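Local coordinates for DUF655 domain-containing protein (Archaeoglobus fulgidus, PDB 2I5H) that is of unknown function but probably carries a helix-hairpin-helix motif, of a kind that in relatives often binds nucleic acids, at residues K64-M69 / R79-K84; L134-G139 / T190-F195. All coordinates share one frame; numbering follows the deposited sequence.

Interaction 1 of 2, residues K64-M69 / R79-K84; sequences KQPLVM and RDVVYK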
loop_
_atom_site.group_PDB
_atom_site.type_symbol
_atom_site.label_atom_id
_atom_site.label_comp_id
_atom_site.label_asym_id
_atom_site.label_seq_id
_atom_site.Cartn_x
_atom_site.Cartn_y
_atom_site.Cartn_z
ATOM N N LYS A 64 -3.133 14.461 -20.124
ATOM C CA LYS A 64 -2.374 14.165 -18.920
ATOM C C LYS A 64 -1.486 12.962 -19.170
ATOM O O LYS A 64 -1.856 12.055 -19.902
ATOM C CB LYS A 64 -3.311 13.879 -17.740
ATOM C CG LYS A 64 -4.266 15.025 -17.401
ATOM C CD LYS A 64 -3.514 16.314 -17.100
ATOM C CE LYS A 64 -4.486 17.454 -16.805
ATOM N NZ LYS A 64 -3.774 18.742 -16.586
ATOM N N GLN A 65 -0.308 12.972 -18.560
ATOM C CA GLN A 65 0.643 11.880 -18.691
ATOM C C GLN A 65 1.174 11.564 -17.295
ATOM O O GLN A 65 2.303 11.911 -16.948
ATOM C CB GLN A 65 1.776 12.295 -19.629
ATOM C CG GLN A 65 1.301 12.542 -21.053
ATOM C CD GLN A 65 2.110 13.605 -21.757
ATOM O OE1 GLN A 65 2.112 14.768 -21.351
ATOM N NE2 GLN A 65 2.807 13.213 -22.817
ATOM N N PRO A 66 0.347 10.904 -16.471
ATOM C CA PRO A 66 0.694 10.527 -15.097
ATOM C C PRO A 66 1.948 9.687 -15.015
ATOM O O PRO A 66 2.196 8.841 -15.875
ATOM C CB PRO A 66 -0.531 9.747 -14.627
ATOM C CG PRO A 66 -1.636 10.305 -15.475
ATOM C CD PRO A 66 -0.996 10.408 -16.816
ATOM N N LEU A 67 2.722 9.924 -13.961
ATOM C CA LEU A 67 3.967 9.205 -13.723
ATOM C C LEU A 67 3.801 8.244 -12.555
ATOM O O LEU A 67 2.995 8.487 -11.666
ATOM C CB LEU A 67 5.077 10.199 -13.371
ATOM C CG LEU A 67 5.304 11.321 -14.382
ATOM C CD1 LEU A 67 6.174 12.419 -13.776
ATOM C CD2 LEU A 67 5.943 10.730 -15.629
ATOM N N VAL A 68 4.563 7.156 -12.562
ATOM C CA VAL A 68 4.520 6.215 -11.447
ATOM C C VAL A 68 4.893 7.034 -10.203
ATOM O O VAL A 68 5.778 7.892 -10.271
ATOM C CB VAL A 68 5.546 5.075 -11.641
ATOM C CG1 VAL A 68 5.603 4.203 -10.393
ATOM C CG2 VAL A 68 5.171 4.239 -12.857
ATOM N N MET A 69 4.207 6.782 -9.088
ATOM C CA MET A 69 4.435 7.482 -7.819
ATOM C C MET A 69 3.674 8.805 -7.693
ATOM O O MET A 69 3.689 9.433 -6.633
ATOM C CB MET A 69 5.934 7.727 -7.583
ATOM C CG MET A 69 6.758 6.460 -7.381
ATOM S SD MET A 69 6.826 5.861 -5.663
ATOM C CE MET A 69 8.320 6.667 -5.099
ATOM N N ARG A 79 -11.525 16.840 -10.192
ATOM C CA ARG A 79 -10.312 16.021 -10.295
ATOM C C ARG A 79 -9.462 16.565 -11.432
ATOM O O ARG A 79 -9.925 16.649 -12.568
ATOM C CB ARG A 79 -10.671 14.562 -10.602
ATOM C CG ARG A 79 -11.474 13.868 -9.516
ATOM C CD ARG A 79 -11.999 12.517 -10.004
ATOM N NE ARG A 79 -12.804 11.844 -8.987
ATOM C CZ ARG A 79 -13.641 10.841 -9.236
ATOM N NH1 ARG A 79 -13.792 10.379 -10.471
ATOM N NH2 ARG A 79 -14.353 10.314 -8.247
ATOM N N ASP A 80 -8.217 16.909 -11.130
ATOM C CA ASP A 80 -7.321 17.475 -12.131
ATOM C C ASP A 80 -6.704 16.470 -13.096
ATOM O O ASP A 80 -6.347 16.835 -14.217
ATOM C CB ASP A 80 -6.181 18.239 -11.449
ATOM C CG ASP A 80 -6.671 19.377 -10.580
ATOM O OD1 ASP A 80 -7.541 20.148 -11.036
ATOM O OD2 ASP A 80 -6.173 19.509 -9.443
ATOM N N VAL A 81 -6.584 15.214 -12.673
ATOM C CA VAL A 81 -5.946 14.209 -13.521
ATOM C C VAL A 81 -6.820 12.994 -13.825
ATOM O O VAL A 81 -6.935 12.580 -14.982
ATOM C CB VAL A 81 -4.613 13.749 -12.877
ATOM C CG1 VAL A 81 -3.968 12.641 -13.705
ATOM C CG2 VAL A 81 -3.662 14.936 -12.775
ATOM N N VAL A 82 -7.428 12.425 -12.791
ATOM C CA VAL A 82 -8.297 11.268 -12.971
ATOM C C VAL A 82 -9.627 11.695 -13.586
ATOM O O VAL A 82 -10.165 12.754 -13.254
ATOM C CB VAL A 82 -8.558 10.560 -11.614
ATOM C CG1 VAL A 82 -9.655 9.500 -11.759
ATOM C CG2 VAL A 82 -7.274 9.926 -11.114
ATOM N N TYR A 83 -10.148 10.891 -14.507
ATOM C CA TYR A 83 -11.436 11.202 -15.100
ATOM C C TYR A 83 -12.470 10.447 -14.276
ATOM O O TYR A 83 -13.116 11.030 -13.411
ATOM C CB TYR A 83 -11.478 10.790 -16.579
ATOM C CG TYR A 83 -12.799 11.056 -17.276
ATOM C CD1 TYR A 83 -13.597 12.156 -16.935
ATOM C CD2 TYR A 83 -13.244 10.217 -18.293
ATOM C CE1 TYR A 83 -14.808 12.401 -17.596
ATOM C CE2 TYR A 83 -14.441 10.450 -18.955
ATOM C CZ TYR A 83 -15.221 11.543 -18.601
ATOM O OH TYR A 83 -16.413 11.745 -19.254
ATOM N N LYS A 84 -12.594 9.140 -14.505
ATOM C CA LYS A 84 -13.561 8.335 -13.770
ATOM C C LYS A 84 -12.923 7.110 -13.110
ATOM O O LYS A 84 -11.901 6.599 -13.578
ATOM C CB LYS A 84 -14.657 7.856 -14.726
ATOM C CG LYS A 84 -15.426 8.968 -15.434
ATOM C CD LYS A 84 -16.213 9.807 -14.438
ATOM C CE LYS A 84 -17.061 10.849 -15.150
ATOM N NZ LYS A 84 -17.891 11.632 -14.194
#
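The apolar part of this contact centres on Val81 CG1, which lies 3.7 Å from Pro66 CG, the two side chains sliding past one another in opposite directions; Lys64 CB stands a little farther from the same methyl. Val81 presents that branch because CG1 stands anti to its backbone N (chi1 177°). Pro66 is buried and also rests on Ile60.

The second meeting pairs an aliphatic carbon with a carbonyl. Lys64, its chain bent at chi2 (-57°), turns toward the 80-81 peptide and brings CE to 3.2 Å from Asp80 O, while NZ remains 4.0 Å from Asp80 O. The contact joins the loop 64-69, between strands 55-60 and 71-73 of a five-stranded antiparallel sheet, to the lead-in and start of strand 82-88 at one edge of the sheet, whose backbone pairing with 55-60 begins near Val81 and Arg61.

Lys64 NZ and Asp80 OD1 are 6.9 Å apart, too far for a salt bridge, so any attraction is probably weak and long-range; the Asp80 side chain leads away from the loop. Within 79-84, Arg79 NH1 donates to Tyr83 O at 3.1 Å, the oxygen lying nearly in the guanidinium plane, and Arg79 NE is bonded to Gly75 O.

Interaction 2 of 2, residues L134-G139 / T190-F195; sequences LELLPG and TKYKLF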
loop_
_atom_site.group_PDB
_atom_site.type_symbol
_atom_site.label_atom_id
_atom_site.label_comp_id
_atom_site.label_asym_id
_atom_site.label_seq_id
_atom_site.Cartn_x
_atom_site.Cartn_y
_atom_site.Cartn_z
ATOM N N LEU A 134 2.001 -8.345 16.375
ATOM C CA LEU A 134 3.308 -8.178 15.744
ATOM C C LEU A 134 3.666 -9.399 14.911
ATOM O O LEU A 134 4.405 -9.299 13.930
ATOM C CB LEU A 134 4.395 -7.958 16.800
ATOM C CG LEU A 134 4.331 -6.647 17.581
ATOM C CD1 LEU A 134 5.488 -6.583 18.570
ATOM C CD2 LEU A 134 4.377 -5.469 16.618
ATOM N N GLU A 135 3.142 -10.552 15.309
ATOM C CA GLU A 135 3.412 -11.788 14.594
ATOM C C GLU A 135 2.667 -11.826 13.267
ATOM O O GLU A 135 2.965 -12.649 12.408
ATOM C CB GLU A 135 3.021 -12.989 15.455
ATOM C CG GLU A 135 3.790 -13.070 16.765
ATOM C CD GLU A 135 3.359 -14.242 17.621
ATOM O OE1 GLU A 135 3.580 -15.400 17.210
ATOM O OE2 GLU A 135 2.793 -14.001 18.707
ATOM N N LEU A 136 1.694 -10.937 13.100
ATOM C CA LEU A 136 0.941 -10.881 11.849
ATOM C C LEU A 136 1.859 -10.342 10.756
ATOM O O LEU A 136 1.646 -10.587 9.568
ATOM C CB LEU A 136 -0.282 -9.971 11.993
ATOM C CG LEU A 136 -1.400 -10.472 12.911
ATOM C CD1 LEU A 136 -2.471 -9.403 13.046
ATOM C CD2 LEU A 136 -1.987 -11.759 12.351
ATOM N N LEU A 137 2.885 -9.608 11.173
ATOM C CA LEU A 137 3.845 -9.036 10.238
ATOM C C LEU A 137 4.789 -10.102 9.699
ATOM O O LEU A 137 5.531 -10.729 10.456
ATOM C CB LEU A 137 4.658 -7.939 10.924
ATOM C CG LEU A 137 3.854 -6.787 11.525
ATOM C CD1 LEU A 137 4.800 -5.808 12.196
ATOM C CD2 LEU A 137 3.043 -6.096 10.434
ATOM N N PRO A 138 4.767 -10.327 8.376
ATOM C CA PRO A 138 5.636 -11.329 7.752
ATOM C C PRO A 138 7.096 -11.039 8.097
ATOM O O PRO A 138 7.601 -9.951 7.820
ATOM C CB PRO A 138 5.348 -11.153 6.263
ATOM C CG PRO A 138 3.913 -10.715 6.251
ATOM C CD PRO A 138 3.886 -9.700 7.374
ATOM N N GLY A 139 7.766 -12.010 8.708
ATOM C CA GLY A 139 9.156 -11.818 9.079
ATOM C C GLY A 139 9.322 -11.455 10.544
ATOM O O GLY A 139 10.397 -11.026 10.970
ATOM N N THR A 190 -8.188 -13.241 4.536
ATOM C CA THR A 190 -7.424 -13.387 5.774
ATOM C C THR A 190 -8.290 -12.825 6.897
ATOM O O THR A 190 -9.015 -11.852 6.696
ATOM C CB THR A 190 -6.078 -12.621 5.718
ATOM O OG1 THR A 190 -5.240 -13.056 6.797
ATOM C CG2 THR A 190 -6.299 -11.120 5.840
ATOM N N LYS A 191 -8.220 -13.435 8.076
ATOM C CA LYS A 191 -9.038 -12.999 9.201
ATOM C C LYS A 191 -8.748 -11.606 9.743
ATOM O O LYS A 191 -9.650 -10.938 10.250
ATOM C CB LYS A 191 -8.949 -14.012 10.349
ATOM C CG LYS A 191 -9.745 -13.596 11.580
ATOM C CD LYS A 191 -9.847 -14.716 12.600
ATOM C CE LYS A 191 -10.636 -14.262 13.821
ATOM N NZ LYS A 191 -11.987 -13.740 13.456
ATOM N N TYR A 192 -7.502 -11.160 9.641
ATOM C CA TYR A 192 -7.146 -9.844 10.155
ATOM C C TYR A 192 -6.683 -8.851 9.092
ATOM O O TYR A 192 -5.774 -9.130 8.317
ATOM C CB TYR A 192 -6.065 -9.988 11.229
ATOM C CG TYR A 192 -6.536 -10.728 12.460
ATOM C CD1 TYR A 192 -7.497 -10.173 13.304
ATOM C CD2 TYR A 192 -6.035 -11.992 12.773
ATOM C CE1 TYR A 192 -7.948 -10.856 14.431
ATOM C CE2 TYR A 192 -6.481 -12.684 13.898
ATOM C CZ TYR A 192 -7.437 -12.111 14.720
ATOM O OH TYR A 192 -7.891 -12.795 15.824
ATOM N N LYS A 193 -7.327 -7.687 9.067
ATOM C CA LYS A 193 -6.978 -6.628 8.126
ATOM C C LYS A 193 -6.415 -5.466 8.936
ATOM O O LYS A 193 -7.146 -4.555 9.326
ATOM C CB LYS A 193 -8.214 -6.163 7.344
ATOM C CG LYS A 193 -8.889 -7.237 6.494
ATOM C CD LYS A 193 -7.935 -7.847 5.481
ATOM C CE LYS A 193 -8.681 -8.719 4.480
ATOM N NZ LYS A 193 -9.531 -9.749 5.144
ATOM N N LEU A 194 -5.111 -5.505 9.182
ATOM C CA LEU A 194 -4.441 -4.476 9.968
ATOM C C LEU A 194 -4.321 -3.119 9.289
ATOM O O LEU A 194 -4.543 -2.083 9.918
ATOM C CB LEU A 194 -3.037 -4.949 10.354
ATOM C CG LEU A 194 -2.935 -6.217 11.200
ATOM C CD1 LEU A 194 -1.470 -6.570 11.401
ATOM C CD2 LEU A 194 -3.633 -6.001 12.536
ATOM N N PHE A 195 -3.971 -3.118 8.007
ATOM C CA PHE A 195 -3.784 -1.864 7.291
ATOM C C PHE A 195 -4.664 -1.668 6.064
ATOM O O PHE A 195 -4.656 -0.589 5.470
ATOM C CB PHE A 195 -2.319 -1.734 6.870
ATOM C CG PHE A 195 -1.349 -2.036 7.969
ATOM C CD1 PHE A 195 -1.312 -1.251 9.118
ATOM C CD2 PHE A 195 -0.478 -3.116 7.866
ATOM C CE1 PHE A 195 -0.418 -1.538 10.149
ATOM C CE2 PHE A 195 0.418 -3.411 8.891
ATOM C CZ PHE A 195 0.447 -2.619 10.036
#
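The ring of Phe195 meets Leu137 at its edge: Leu137 CD2 lies near the ring plane, 4.1 Å from Phe195 CE2, and the two side chains cross at about a right angle. One face of the same ring is covered by its chain neighbour, Leu194 CB, 3.9 Å above the ring plane, over its centre. The Tyr192 ring has Lys191 CG over the centre of one face, 4.0 Å above the plane, and Leu136 CD2 comes obliquely to Tyr192 CD2, 4.1 Å away.

Residues 134-139 carry the sequence Leu-Glu-Leu-Leu-Pro-Gly just ahead of helix 142-154. The Leu137-Pro138-Gly139 end is consistent with the start of the hairpin of a helix-hairpin-helix motif, as in the clan of the family. The near-helical turn 134-136 is closed by Leu137 N bonded to Leu134 O at 3.2 Å. The chain after helix 173-186 folds back against this turn, so the contact ties the C-terminal tail to the probable hairpin.

At the middle sits Leu136. Its CG lies anti to the carbonyl carbon (chi1 -68°), and the two methyls part: CD2 goes to the tyrosine ring, whereas CD1 fits against Leu194 and also touches Tyr192 CB. The two leucine side chains cross obliquely, and the distance of 3.4 Å from Leu136 CD1 to Leu194 CD1 is tighter than usual for methyls. Leu194 CD1 also reaches Leu136 CB at 3.7 Å.

Phe120 of helix 114-121 touches Leu137 and Leu194 and packs edge-to-face with Phe195, while Glu184 receives the backbone N-H groups of Leu194 and Phe195 on its two carboxylate oxygens. The tail is pinned upon itself as well: Lys193 NZ gives a hydrogen bond to Pro188 O and another, 2.7 Å long, to Thr190 O, which it meets in the carbonyl plane at a C=O...N angle of 146°.

Interactions 1 and 2 lie on opposite sides of the chain's centre, their own centres 32 Å apart and their nearest atoms about 17 Å apart, so neither touches the other. They follow in series along the chain: 64-69 with 79-84 closes within the sheet region before 134-139 with 190-195 opens among the helices. The first joins segments only ten residues apart at their closest ends; the second spans 51 residues, 34 of the 50 between being helical, and brings the chain's end back to the probable hairpin. Both lack hydrogen bonds between their segments and rest largely on apolar side chains, burying 152 and 201 Å². No ligand or known active site links them.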